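Local coordinates for protein sensor histidine kinase (Clostridium perfringens, PDB 4ONX) that probably senses an extracellular signal with its single Cache sensor domain and relays it to its own histidine kinase part, at residues E129-Q135 against F146-Y152. Sequence-based numbering, arbitrary orientation.
Sequences ETLRWFQ and FIMVGKY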
ATOM      1  N   GLU E 129      -7.589 -29.773 -16.034  1.00140.29           N
ATOM      2  CA  GLU E 129      -6.210 -29.970 -16.401  1.00140.23           C
ATOM      3  C   GLU E 129      -5.496 -28.642 -16.432  1.00131.67           C
ATOM      4  O   GLU E 129      -6.117 -27.611 -16.673  1.00127.80           O
ATOM      5  CB  GLU E 129      -6.224 -30.634 -17.774  1.00147.72           C
ATOM      6  CG  GLU E 129      -4.899 -31.152 -18.294  1.00152.16           C
ATOM      7  CD  GLU E 129      -5.050 -31.920 -19.604  1.00158.80           C
ATOM      8  OE1 GLU E 129      -4.021 -32.353 -20.160  1.00163.00           O
ATOM      9  OE2 GLU E 129      -6.194 -32.098 -20.081  1.00159.34           O
ATOM     10  N   THR E 130      -4.192 -28.659 -16.182  1.00128.43           N
ATOM     11  CA  THR E 130      -3.420 -27.423 -16.169  1.00122.83           C
ATOM     12  C   THR E 130      -2.111 -27.573 -16.956  1.00123.96           C
ATOM     13  O   THR E 130      -1.305 -28.461 -16.696  1.00126.53           O
ATOM     14  CB  THR E 130      -3.204 -26.918 -14.721  1.00119.76           C
ATOM     15  OG1 THR E 130      -2.280 -25.830 -14.710  1.00115.19           O
ATOM     16  CG2 THR E 130      -2.680 -28.017 -13.841  1.00123.69           C
ATOM     17  N   LEU E 131      -1.941 -26.715 -17.958  1.00121.71           N
ATOM     18  CA  LEU E 131      -0.756 -26.730 -18.812  1.00123.50           C
ATOM     19  C   LEU E 131       0.302 -25.845 -18.222  1.00119.55           C
ATOM     20  O   LEU E 131       0.057 -24.665 -18.014  1.00116.88           O
ATOM     21  CB  LEU E 131      -1.106 -26.223 -20.216  1.00124.11           C
ATOM     22  CG  LEU E 131       0.039 -26.066 -21.224  1.00124.93           C
ATOM     23  CD1 LEU E 131       0.776 -27.381 -21.452  1.00131.00           C
ATOM     24  CD2 LEU E 131      -0.503 -25.531 -22.536  1.00124.28           C
ATOM     25  N   ARG E 132       1.482 -26.401 -17.969  1.00122.25           N
ATOM     26  CA  ARG E 132       2.555 -25.634 -17.373  1.00121.91           C
ATOM     27  C   ARG E 132       3.824 -25.647 -18.195  1.00124.37           C
ATOM     28  O   ARG E 132       4.058 -26.554 -18.986  1.00128.75           O
ATOM     29  CB  ARG E 132       2.904 -26.186 -15.992  1.00125.69           C
ATOM     30  CG  ARG E 132       1.722 -26.448 -15.064  1.00126.22           C
ATOM     31  CD  ARG E 132       1.414 -27.921 -14.940  1.00133.08           C
ATOM     32  NE  ARG E 132       2.290 -28.568 -13.960  1.00137.69           N
ATOM     33  CZ  ARG E 132       2.696 -29.830 -14.023  1.00145.00           C
ATOM     34  NH1 ARG E 132       3.460 -30.332 -13.056  1.00149.82           N
ATOM     35  NH2 ARG E 132       2.380 -30.579 -15.066  1.00149.16           N
ATOM     36  N   TRP E 133       4.648 -24.629 -17.985  1.00104.81           N
ATOM     37  CA  TRP E 133       5.937 -24.516 -18.641  1.00106.99           C
ATOM     38  C   TRP E 133       6.961 -24.244 -17.573  1.00102.59           C
ATOM     39  O   TRP E 133       6.805 -23.312 -16.793  1.00 98.74           O
ATOM     40  CB  TRP E 133       5.957 -23.382 -19.661  1.00107.72           C
ATOM     41  CG  TRP E 133       7.340 -23.063 -20.142  1.00108.63           C
ATOM     42  CD1 TRP E 133       8.172 -22.095 -19.653  1.00104.95           C
ATOM     43  CD2 TRP E 133       8.069 -23.735 -21.167  1.00115.35           C
ATOM     44  NE1 TRP E 133       9.369 -22.114 -20.323  1.00107.10           N
ATOM     45  CE2 TRP E 133       9.332 -23.114 -21.257  1.00113.59           C
ATOM     46  CE3 TRP E 133       7.779 -24.800 -22.022  1.00125.21           C
ATOM     47  CZ2 TRP E 133      10.300 -23.525 -22.167  1.00120.20           C
ATOM     48  CZ3 TRP E 133       8.741 -25.206 -22.930  1.00131.63           C
ATOM     49  CH2 TRP E 133       9.986 -24.572 -22.994  1.00129.54           C
ATOM     50  N   PHE E 134       8.005 -25.060 -17.535  1.00108.63           N
ATOM     51  CA  PHE E 134       9.068 -24.909 -16.555  1.00109.67           C
ATOM     52  C   PHE E 134      10.299 -24.305 -17.201  1.00110.48           C
ATOM     53  O   PHE E 134      10.752 -24.757 -18.243  1.00116.27           O
ATOM     54  CB  PHE E 134       9.409 -26.255 -15.920  1.00117.53           C
ATOM     55  CG  PHE E 134       8.319 -26.806 -15.038  1.00122.46           C
ATOM     56  CD1 PHE E 134       7.217 -27.449 -15.584  1.00127.28           C
ATOM     57  CD2 PHE E 134       8.408 -26.698 -13.655  1.00122.89           C
ATOM     58  CE1 PHE E 134       6.218 -27.959 -14.771  1.00128.87           C
ATOM     59  CE2 PHE E 134       7.411 -27.209 -12.838  1.00124.32           C
ATOM     60  CZ  PHE E 134       6.316 -27.843 -13.399  1.00125.86           C
ATOM     61  N   GLN E 135      10.850 -23.300 -16.540  1.00109.90           N
ATOM     62  CA  GLN E 135      11.990 -22.557 -17.031  1.00116.82           C
ATOM     63  C   GLN E 135      12.996 -22.417 -15.914  1.00116.72           C
ATOM     64  O   GLN E 135      12.677 -21.844 -14.874  1.00122.27           O
ATOM     65  CB  GLN E 135      11.509 -21.159 -17.421  1.00121.79           C
ATOM     66  CG  GLN E 135      12.567 -20.228 -17.989  1.00125.17           C
ATOM     67  CD  GLN E 135      12.937 -20.554 -19.415  1.00130.24           C
ATOM     68  OE1 GLN E 135      12.161 -21.169 -20.144  1.00143.39           O
ATOM     69  NE2 GLN E 135      14.120 -20.128 -19.824  1.00130.73           N
ATOM     70  N   PHE E 146      13.910 -22.068 -10.519  1.00109.36           N
ATOM     71  CA  PHE E 146      13.126 -22.208 -11.729  1.00108.53           C
ATOM     72  C   PHE E 146      11.849 -21.397 -11.638  1.00103.54           C
ATOM     73  O   PHE E 146      11.448 -20.962 -10.561  1.00104.19           O
ATOM     74  CB  PHE E 146      12.772 -23.678 -11.995  1.00112.77           C
ATOM     75  CG  PHE E 146      11.733 -24.236 -11.062  1.00111.44           C
ATOM     76  CD1 PHE E 146      10.378 -24.025 -11.304  1.00108.47           C
ATOM     77  CD2 PHE E 146      12.101 -25.000  -9.968  1.00113.62           C
ATOM     78  CE1 PHE E 146       9.418 -24.544 -10.456  1.00109.98           C
ATOM     79  CE2 PHE E 146      11.142 -25.527  -9.119  1.00114.72           C
ATOM     80  CZ  PHE E 146       9.799 -25.295  -9.363  1.00111.18           C
ATOM     81  N   ILE E 147      11.198 -21.230 -12.785  1.00 97.86           N
ATOM     82  CA  ILE E 147       9.954 -20.499 -12.861  1.00 91.15           C
ATOM     83  C   ILE E 147       8.967 -21.364 -13.589  1.00 88.30           C
ATOM     84  O   ILE E 147       9.290 -21.926 -14.607  1.00 90.72           O
ATOM     85  CB  ILE E 147      10.124 -19.178 -13.620  1.00 89.81           C
ATOM     86  CG1 ILE E 147      11.218 -18.358 -12.950  1.00 92.48           C
ATOM     87  CG2 ILE E 147       8.812 -18.415 -13.667  1.00 87.83           C
ATOM     88  CD1 ILE E 147      11.339 -16.950 -13.456  1.00 96.45           C
HETATM   89  N   MSE E 148       7.767 -21.481 -13.051  1.00 90.31           N
HETATM   90  CA  MSE E 148       6.731 -22.275 -13.685  1.00 91.23           C
HETATM   91  C   MSE E 148       5.625 -21.320 -13.995  1.00 89.37           C
HETATM   92  O   MSE E 148       5.315 -20.433 -13.195  1.00 92.69           O
HETATM   93  CB  MSE E 148       6.272 -23.382 -12.747  1.00 97.24           C
HETATM   94  CG  MSE E 148       5.333 -24.368 -13.413  1.00103.50           C
HETATM   95 SE   MSE E 148       3.494 -23.694 -13.336  0.96118.22          SE
HETATM   96  CE  MSE E 148       3.230 -24.249 -11.466  1.00125.67           C
ATOM     97  N   VAL E 149       5.044 -21.464 -15.175  1.00 85.27           N
ATOM     98  CA  VAL E 149       3.945 -20.615 -15.593  1.00 85.32           C
ATOM     99  C   VAL E 149       2.902 -21.524 -16.205  1.00 85.36           C
ATOM    100  O   VAL E 149       3.241 -22.370 -17.020  1.00 87.51           O
ATOM    101  CB  VAL E 149       4.401 -19.573 -16.629  1.00 85.64           C
ATOM    102  CG1 VAL E 149       3.223 -18.760 -17.127  1.00 86.73           C
ATOM    103  CG2 VAL E 149       5.432 -18.642 -16.028  1.00 87.77           C
ATOM    104  N   GLY E 150       1.637 -21.343 -15.839  1.00 85.94           N
ATOM    105  CA  GLY E 150       0.605 -22.214 -16.366  1.00 86.77           C
ATOM    106  C   GLY E 150      -0.772 -21.624 -16.558  1.00 89.35           C
ATOM    107  O   GLY E 150      -1.094 -20.538 -16.060  1.00 86.17           O
ATOM    108  N   LYS E 151      -1.582 -22.369 -17.295  1.00 93.23           N
ATOM    109  CA  LYS E 151      -2.954 -21.996 -17.570  1.00102.08           C
ATOM    110  C   LYS E 151      -3.820 -23.168 -17.180  1.00116.94           C
ATOM    111  O   LYS E 151      -3.453 -24.316 -17.417  1.00120.70           O
ATOM    112  CB  LYS E 151      -3.152 -21.712 -19.055  1.00 98.83           C
ATOM    113  CG  LYS E 151      -4.578 -21.328 -19.413  1.00 99.73           C
ATOM    114  CD  LYS E 151      -4.745 -21.213 -20.912  1.00 95.96           C
ATOM    115  CE  LYS E 151      -6.170 -20.869 -21.301  1.00 99.46           C
ATOM    116  NZ  LYS E 151      -6.543 -19.501 -20.860  1.00102.83           N
ATOM    117  N   TYR E 152      -4.978 -22.880 -16.601  1.00110.22           N
ATOM    118  CA  TYR E 152      -5.894 -23.920 -16.183  1.00117.93           C
ATOM    119  C   TYR E 152      -7.018 -24.097 -17.187  1.00116.43           C
ATOM    120  O   TYR E 152      -7.488 -23.129 -17.780  1.00113.24           O
ATOM    121  CB  TYR E 152      -6.474 -23.610 -14.797  1.00131.91           C
ATOM    122  CG  TYR E 152      -7.518 -24.622 -14.353  1.00141.64           C
ATOM    123  CD1 TYR E 152      -7.142 -25.857 -13.829  1.00144.92           C
ATOM    124  CD2 TYR E 152      -8.880 -24.350 -14.477  1.00141.66           C
ATOM    125  CE1 TYR E 152      -8.092 -26.791 -13.440  1.00149.19           C
ATOM    126  CE2 TYR E 152      -9.836 -25.278 -14.083  1.00145.04           C
ATOM    127  CZ  TYR E 152      -9.440 -26.499 -13.567  1.00149.45           C
ATOM    128  OH  TYR E 152     -10.382 -27.431 -13.174  1.00143.32           O
TER
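Phe134 and Met148 (selenomethionine) are a non-hydrogen-bonded pair of this antiparallel hairpin; their side chains run side by side on one face of the sheet, Met148 CG against one face of the ring. This CG sits 3.6 Å from the centroid of the Phe134 ring, 16° off the ring normal, a CH-pi contact. With CG anti to the backbone N (chi1 -172°) and the chain bent beyond it, SE turns toward the neighbouring pair and lies 3.7 Å from Arg132 CB; its Met-aromatic contact with Phe134 is the more distant one. Phe146 CE1 approaches the edge of the Phe134 ring, 4.0 Å from Phe134 CD2, the two planes inclined at 47°. Arg132 pairs with Gly150, and its chain, bent at chi2 and chi3, leads away from the 146-152 strand and lays one guanidinium face near Phe134 CE1.

Three pairs of backbone bonds, Leu131 with Lys151, Trp133 with Val149 and Gln135 with Ile147, hold this register; Trp133 N to Val149 O measures 2.8 Å. On the face bearing Trp133, the indole NE1 gives a hydrogen bond of 3.0 Å to Gln135 OE1, which lies in the ring plane and accepts on a lone pair. At the far end Tyr152 turns its ring edge to Thr130 CB, while its hydroxyl bonds to Met127 O.

Helix 33-47 packs against Trp133, Ile147 and Val149, and strand 81-86 adjoins strand 142-153. Strand 129-139 is outermost within its own chain, but a strand of the second subunit continues the sheet there. Phe134 thus packs on Met148 within the hairpin and on Tyr119 of the second subunit, beside a buried arginine, Arg132, whose NH1 hydrogen-bonds to Phe104 O of that subunit.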